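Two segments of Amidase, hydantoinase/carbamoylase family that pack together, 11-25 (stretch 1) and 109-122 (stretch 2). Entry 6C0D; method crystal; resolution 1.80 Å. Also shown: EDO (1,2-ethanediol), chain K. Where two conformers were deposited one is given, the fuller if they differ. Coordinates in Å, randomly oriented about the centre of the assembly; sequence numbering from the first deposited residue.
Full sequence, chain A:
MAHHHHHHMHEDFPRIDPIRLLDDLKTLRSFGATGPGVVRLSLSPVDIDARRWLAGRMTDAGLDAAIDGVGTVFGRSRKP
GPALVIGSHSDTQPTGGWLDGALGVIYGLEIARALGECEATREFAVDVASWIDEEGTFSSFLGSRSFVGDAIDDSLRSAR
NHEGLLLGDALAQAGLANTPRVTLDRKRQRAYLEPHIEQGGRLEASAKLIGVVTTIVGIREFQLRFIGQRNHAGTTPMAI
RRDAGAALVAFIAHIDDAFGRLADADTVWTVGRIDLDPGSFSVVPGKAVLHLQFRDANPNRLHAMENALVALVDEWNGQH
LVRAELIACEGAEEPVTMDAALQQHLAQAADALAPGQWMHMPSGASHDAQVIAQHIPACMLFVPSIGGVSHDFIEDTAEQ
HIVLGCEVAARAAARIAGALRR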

# COMPACT_ATOMS: atom_id res chain seq x y z
N GLU A 11 31.37 -30.10 -44.52
CA GLU A 11 30.19 -30.25 -43.68
C GLU A 11 29.03 -29.40 -44.21
O GLU A 11 29.13 -28.17 -44.28
CB GLU A 11 30.50 -29.87 -42.22
CG GLU A 11 29.63 -30.58 -41.19
CD GLU A 11 29.86 -30.08 -39.76
OE1 GLU A 11 30.81 -29.28 -39.56
OE2 GLU A 11 29.09 -30.50 -38.86
N ASP A 12 27.93 -30.05 -44.60
CA ASP A 12 26.76 -29.35 -45.09
C ASP A 12 25.80 -29.06 -43.94
O ASP A 12 25.49 -29.95 -43.14
CB ASP A 12 26.04 -30.16 -46.18
CG ASP A 12 26.89 -30.34 -47.41
OD1 ASP A 12 27.24 -31.50 -47.73
OD2 ASP A 12 27.22 -29.32 -48.06
N PHE A 13 25.35 -27.83 -43.87
CA PHE A 13 24.44 -27.45 -42.82
C PHE A 13 23.06 -27.14 -43.39
O PHE A 13 22.94 -26.72 -44.54
CB PHE A 13 24.97 -26.24 -42.05
CG PHE A 13 26.17 -26.55 -41.19
CD1 PHE A 13 27.46 -26.29 -41.65
CD2 PHE A 13 26.01 -27.11 -39.93
CE1 PHE A 13 28.57 -26.58 -40.86
CE2 PHE A 13 27.11 -27.39 -39.13
CZ PHE A 13 28.39 -27.13 -39.59
N PRO A 14 22.00 -27.32 -42.60
CA PRO A 14 20.66 -27.00 -43.09
C PRO A 14 20.49 -25.50 -43.28
O PRO A 14 21.23 -24.70 -42.72
CB PRO A 14 19.74 -27.51 -41.97
CG PRO A 14 20.61 -28.30 -41.05
CD PRO A 14 21.99 -27.82 -41.22
N ARG A 15 19.47 -25.15 -44.05
CA ARG A 15 19.16 -23.75 -44.36
C ARG A 15 17.68 -23.52 -44.07
O ARG A 15 16.82 -24.11 -44.73
CB ARG A 15 19.49 -23.44 -45.82
N ILE A 16 17.38 -22.67 -43.08
CA ILE A 16 15.97 -22.38 -42.81
C ILE A 16 15.41 -21.53 -43.94
O ILE A 16 16.13 -20.94 -44.75
CB ILE A 16 15.77 -21.67 -41.46
CG1 ILE A 16 16.31 -20.23 -41.52
CG2 ILE A 16 16.42 -22.47 -40.34
CD1 ILE A 16 15.85 -19.35 -40.34
N ASP A 17 14.09 -21.47 -43.99
CA ASP A 17 13.39 -20.60 -44.93
C ASP A 17 12.87 -19.43 -44.11
O ASP A 17 11.89 -19.59 -43.36
CB ASP A 17 12.25 -21.35 -45.62
CG ASP A 17 11.45 -20.48 -46.57
OD1 ASP A 17 11.53 -19.24 -46.49
OD2 ASP A 17 10.71 -21.04 -47.41
N PRO A 18 13.50 -18.25 -44.17
CA PRO A 18 13.10 -17.16 -43.27
C PRO A 18 11.70 -16.64 -43.56
O PRO A 18 11.02 -16.17 -42.63
CB PRO A 18 14.17 -16.09 -43.50
CG PRO A 18 14.67 -16.35 -44.91
CD PRO A 18 14.62 -17.87 -45.05
N ILE A 19 11.25 -16.72 -44.81
CA ILE A 19 9.91 -16.25 -45.13
C ILE A 19 8.88 -17.18 -44.51
O ILE A 19 7.90 -16.74 -43.88
CB ILE A 19 9.73 -16.14 -46.65
CG1 ILE A 19 10.70 -15.11 -47.23
CG2 ILE A 19 8.29 -15.76 -47.02
CD1 ILE A 19 10.67 -15.04 -48.76
N ARG A 20 9.09 -18.49 -44.67
CA ARG A 20 8.21 -19.49 -44.06
C ARG A 20 8.16 -19.33 -42.54
O ARG A 20 7.09 -19.44 -41.93
CB ARG A 20 8.70 -20.89 -44.45
CG ARG A 20 7.84 -22.06 -43.98
CD ARG A 20 8.33 -23.37 -44.61
NE ARG A 20 9.70 -23.68 -44.20
CZ ARG A 20 10.44 -24.65 -44.74
NH1 ARG A 20 9.95 -25.41 -45.71
NH2 ARG A 20 11.68 -24.88 -44.30
N LEU A 21 9.32 -19.09 -41.92
CA LEU A 21 9.38 -18.88 -40.47
C LEU A 21 8.52 -17.70 -40.04
O LEU A 21 7.67 -17.83 -39.15
CB LEU A 21 10.83 -18.64 -40.06
CG LEU A 21 11.02 -18.19 -38.61
CD1 LEU A 21 10.80 -19.39 -37.69
CD2 LEU A 21 12.42 -17.60 -38.45
N LEU A 22 8.73 -16.53 -40.65
CA LEU A 22 7.97 -15.34 -40.27
C LEU A 22 6.49 -15.50 -40.59
O LEU A 22 5.63 -15.02 -39.83
CB LEU A 22 8.55 -14.11 -40.98
CG LEU A 22 9.92 -13.76 -40.38
CD1 LEU A 22 10.72 -12.82 -41.29
CD2 LEU A 22 9.73 -13.17 -39.00
N ASP A 23 6.16 -16.14 -41.72
CA ASP A 23 4.74 -16.35 -42.06
C ASP A 23 4.03 -17.14 -40.97
O ASP A 23 2.91 -16.80 -40.57
CB ASP A 23 4.60 -17.07 -43.41
CG ASP A 23 4.95 -16.20 -44.62
OD1 ASP A 23 5.22 -14.98 -44.46
OD2 ASP A 23 4.96 -16.75 -45.75
N ASP A 24 4.66 -18.22 -40.49
CA ASP A 24 4.05 -19.02 -39.42
C ASP A 24 3.94 -18.23 -38.12
O ASP A 24 2.94 -18.34 -37.41
CB ASP A 24 4.84 -20.31 -39.19
CG ASP A 24 4.50 -21.41 -40.19
OD1 ASP A 24 3.46 -21.31 -40.88
OD2 ASP A 24 5.28 -22.37 -40.27
N LEU A 25 4.97 -17.45 -37.77
CA LEU A 25 4.87 -16.63 -36.56
C LEU A 25 3.71 -15.65 -36.66
O LEU A 25 2.99 -15.43 -35.68
CB LEU A 25 6.17 -15.87 -36.30
CG LEU A 25 7.22 -16.71 -35.57
CD1 LEU A 25 8.52 -15.94 -35.57
CD2 LEU A 25 6.77 -17.03 -34.15
N LEU A 109 9.27 -25.92 -35.20
CA LEU A 109 8.67 -26.36 -36.46
C LEU A 109 9.60 -26.10 -37.64
O LEU A 109 9.81 -26.97 -38.49
CB LEU A 109 7.33 -25.64 -36.65
CG LEU A 109 6.46 -25.95 -37.87
CD1 LEU A 109 6.06 -27.42 -37.85
CD2 LEU A 109 5.21 -25.03 -37.86
N GLU A 110 10.15 -24.89 -37.72
CA GLU A 110 11.00 -24.57 -38.86
C GLU A 110 12.27 -25.40 -38.84
O GLU A 110 12.77 -25.82 -39.89
CB GLU A 110 11.35 -23.08 -38.88
CG GLU A 110 12.32 -22.71 -40.01
CD GLU A 110 11.78 -23.01 -41.40
OE1 GLU A 110 10.54 -23.09 -41.58
OE2 GLU A 110 12.60 -23.17 -42.34
N ILE A 111 12.82 -25.62 -37.65
CA ILE A 111 14.04 -26.41 -37.55
C ILE A 111 13.77 -27.85 -37.97
O ILE A 111 14.57 -28.44 -38.70
CB ILE A 111 14.62 -26.33 -36.12
CG1 ILE A 111 15.10 -24.89 -35.87
CG2 ILE A 111 15.78 -27.34 -35.94
CD1 ILE A 111 15.36 -24.60 -34.39
N ALA A 112 12.63 -28.41 -37.57
CA ALA A 112 12.27 -29.75 -38.05
C ALA A 112 12.16 -29.78 -39.57
O ALA A 112 12.69 -30.69 -40.22
CB ALA A 112 10.95 -30.19 -37.41
N ARG A 113 11.53 -28.75 -40.15
CA ARG A 113 11.42 -28.68 -41.60
C ARG A 113 12.79 -28.58 -42.24
O ARG A 113 13.12 -29.33 -43.16
CB ARG A 113 10.52 -27.50 -42.01
CG ARG A 113 9.02 -27.75 -41.73
CD ARG A 113 8.13 -26.62 -42.29
NE ARG A 113 8.43 -25.32 -41.67
CZ ARG A 113 7.52 -24.51 -41.13
NH1 ARG A 113 6.23 -24.82 -41.14
NH2 ARG A 113 7.92 -23.35 -40.61
N ALA A 114 13.62 -27.65 -41.76
CA ALA A 114 14.91 -27.41 -42.40
C ALA A 114 15.84 -28.61 -42.27
O ALA A 114 16.56 -28.95 -43.22
CB ALA A 114 15.55 -26.15 -41.82
N LEU A 115 15.86 -29.27 -41.11
CA LEU A 115 16.75 -30.43 -40.99
C LEU A 115 16.28 -31.57 -41.87
O LEU A 115 17.10 -32.35 -42.38
CB LEU A 115 16.87 -30.88 -39.52
CG LEU A 115 18.04 -30.25 -38.73
CD1 LEU A 115 17.94 -28.72 -38.72
CD2 LEU A 115 18.13 -30.79 -37.29
N GLY A 116 14.96 -31.67 -42.08
CA GLY A 116 14.43 -32.68 -42.98
C GLY A 116 14.73 -32.41 -44.44
O GLY A 116 14.77 -33.34 -45.24
N GLU A 117 14.96 -31.14 -44.79
CA GLU A 117 15.21 -30.75 -46.17
C GLU A 117 16.68 -30.80 -46.56
O GLU A 117 17.00 -30.60 -47.73
CB GLU A 117 14.66 -29.34 -46.42
CG GLU A 117 13.15 -29.29 -46.40
CD GLU A 117 12.59 -27.88 -46.21
OE1 GLU A 117 13.37 -26.93 -45.92
OE2 GLU A 117 11.36 -27.73 -46.34
N CYS A 118 17.58 -31.05 -45.61
CA CYS A 118 19.01 -31.10 -45.87
C CYS A 118 19.45 -32.57 -45.86
O CYS A 118 19.21 -33.27 -44.88
CB CYS A 118 19.76 -30.28 -44.82
SG CYS A 118 21.56 -30.46 -44.83
N GLU A 119 20.07 -33.03 -46.95
CA GLU A 119 20.41 -34.45 -47.05
C GLU A 119 21.28 -34.91 -45.89
O GLU A 119 21.10 -36.02 -45.37
CB GLU A 119 21.06 -34.75 -48.40
CG GLU A 119 20.02 -35.11 -49.46
CD GLU A 119 20.61 -35.26 -50.86
OE1 GLU A 119 19.92 -34.86 -51.82
OE2 GLU A 119 21.74 -35.77 -50.99
N ALA A 120 22.22 -34.07 -45.43
CA ALA A 120 23.11 -34.46 -44.34
C ALA A 120 22.42 -34.60 -42.99
O ALA A 120 22.94 -35.29 -42.11
CB ALA A 120 24.26 -33.46 -44.22
N THR A 121 21.28 -33.95 -42.77
CA THR A 121 20.56 -34.02 -41.50
C THR A 121 19.20 -34.70 -41.64
O THR A 121 18.45 -34.76 -40.65
CB THR A 121 20.36 -32.61 -40.92
OG1 THR A 121 19.68 -31.81 -41.89
CG2 THR A 121 21.71 -31.96 -40.62
N ARG A 122 18.88 -35.21 -42.83
CA ARG A 122 17.55 -35.73 -43.10
C ARG A 122 17.17 -36.86 -42.15
O ARG A 122 16.00 -36.99 -41.79
CB ARG A 122 17.47 -36.23 -44.56
CG ARG A 122 16.07 -36.69 -44.99
CD ARG A 122 16.12 -37.48 -46.30
NE ARG A 122 16.92 -38.68 -46.14
CZ ARG A 122 16.46 -39.80 -45.60
NH1 ARG A 122 15.19 -39.88 -45.20
NH2 ARG A 122 17.25 -40.85 -45.47
C1 EDO K . 6.10 -20.41 -47.00
O1 EDO K . 5.71 -21.78 -46.90
C2 EDO K . 6.88 -20.18 -48.29
O2 EDO K . 8.18 -19.65 -48.00
O HOH W 1 17.90 -27.37 -45.18
O HOH W 2 15.82 -26.04 -46.47

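Stretch 1 reaches the contact as an extended loop and turns at Asp17 into a helix running nearly antiparallel to helix 109-117 (154° between axes, 10.4 Å at closest approach); together the stretches bury 690 Å². At the loop's start the contact is slight: Asp12 O lies 3.9 Å from Ala120 CB, and the disordered carboxylate takes no partner. Pro14 is the apolar anchor. Its CA-to-CB bond points toward stretch 2, and its compact ring packs CG against Leu115 CD1 (3.6 Å) and CB against Cys118 CB (4.0 Å). Arg15, modelled only to CB, points away and contributes through its backbone: water 1 accepts from Arg15 N (2.9 Å) and lies 2.9 Å from Ala114 O, to which it can donate. Ile16 CG2 approaches Ala114 CB at 4.1 Å, and that small methyl lets the backbones come close, the two CA atoms being 5.2 Å apart.

Asp17 serves both stretches. Its N donates to Glu110 OE2 (2.8 Å, 175°), while its OD1 caps its own helix, accepting from Arg20 N (3.1 Å) and, weakly, from Ile19 N (3.0 Å).

Arg20 sits among Glu110, Arg113, Ala114 and Glu117, its guanidinium edge meeting two carboxylates. NE donates to Glu110 OE1 and NH2 to Glu110 OE2, both at 2.8 Å; NH1 donates to Glu117 OE2 (2.8 Å) and NH2 to Glu117 OE1 (3.1 Å). Arg113 NE lies over one guanidinium face, 3.3 Å from Arg20 NE; both are donors, so no hydrogen bond joins them, but Glu110 OE1 accepts from each (2.8 Å from Arg20 NE, 3.1 Å from Arg113 NE), placing negative charge beside the paired cations.

Leu21 CD1 covers Glu110 CB at 3.9 Å. One turn beyond Arg20, buried Asp24 closes the network: its OD2 accepts from Arg113 NH1 and NH2, each at 2.8 Å, balancing the second arginine.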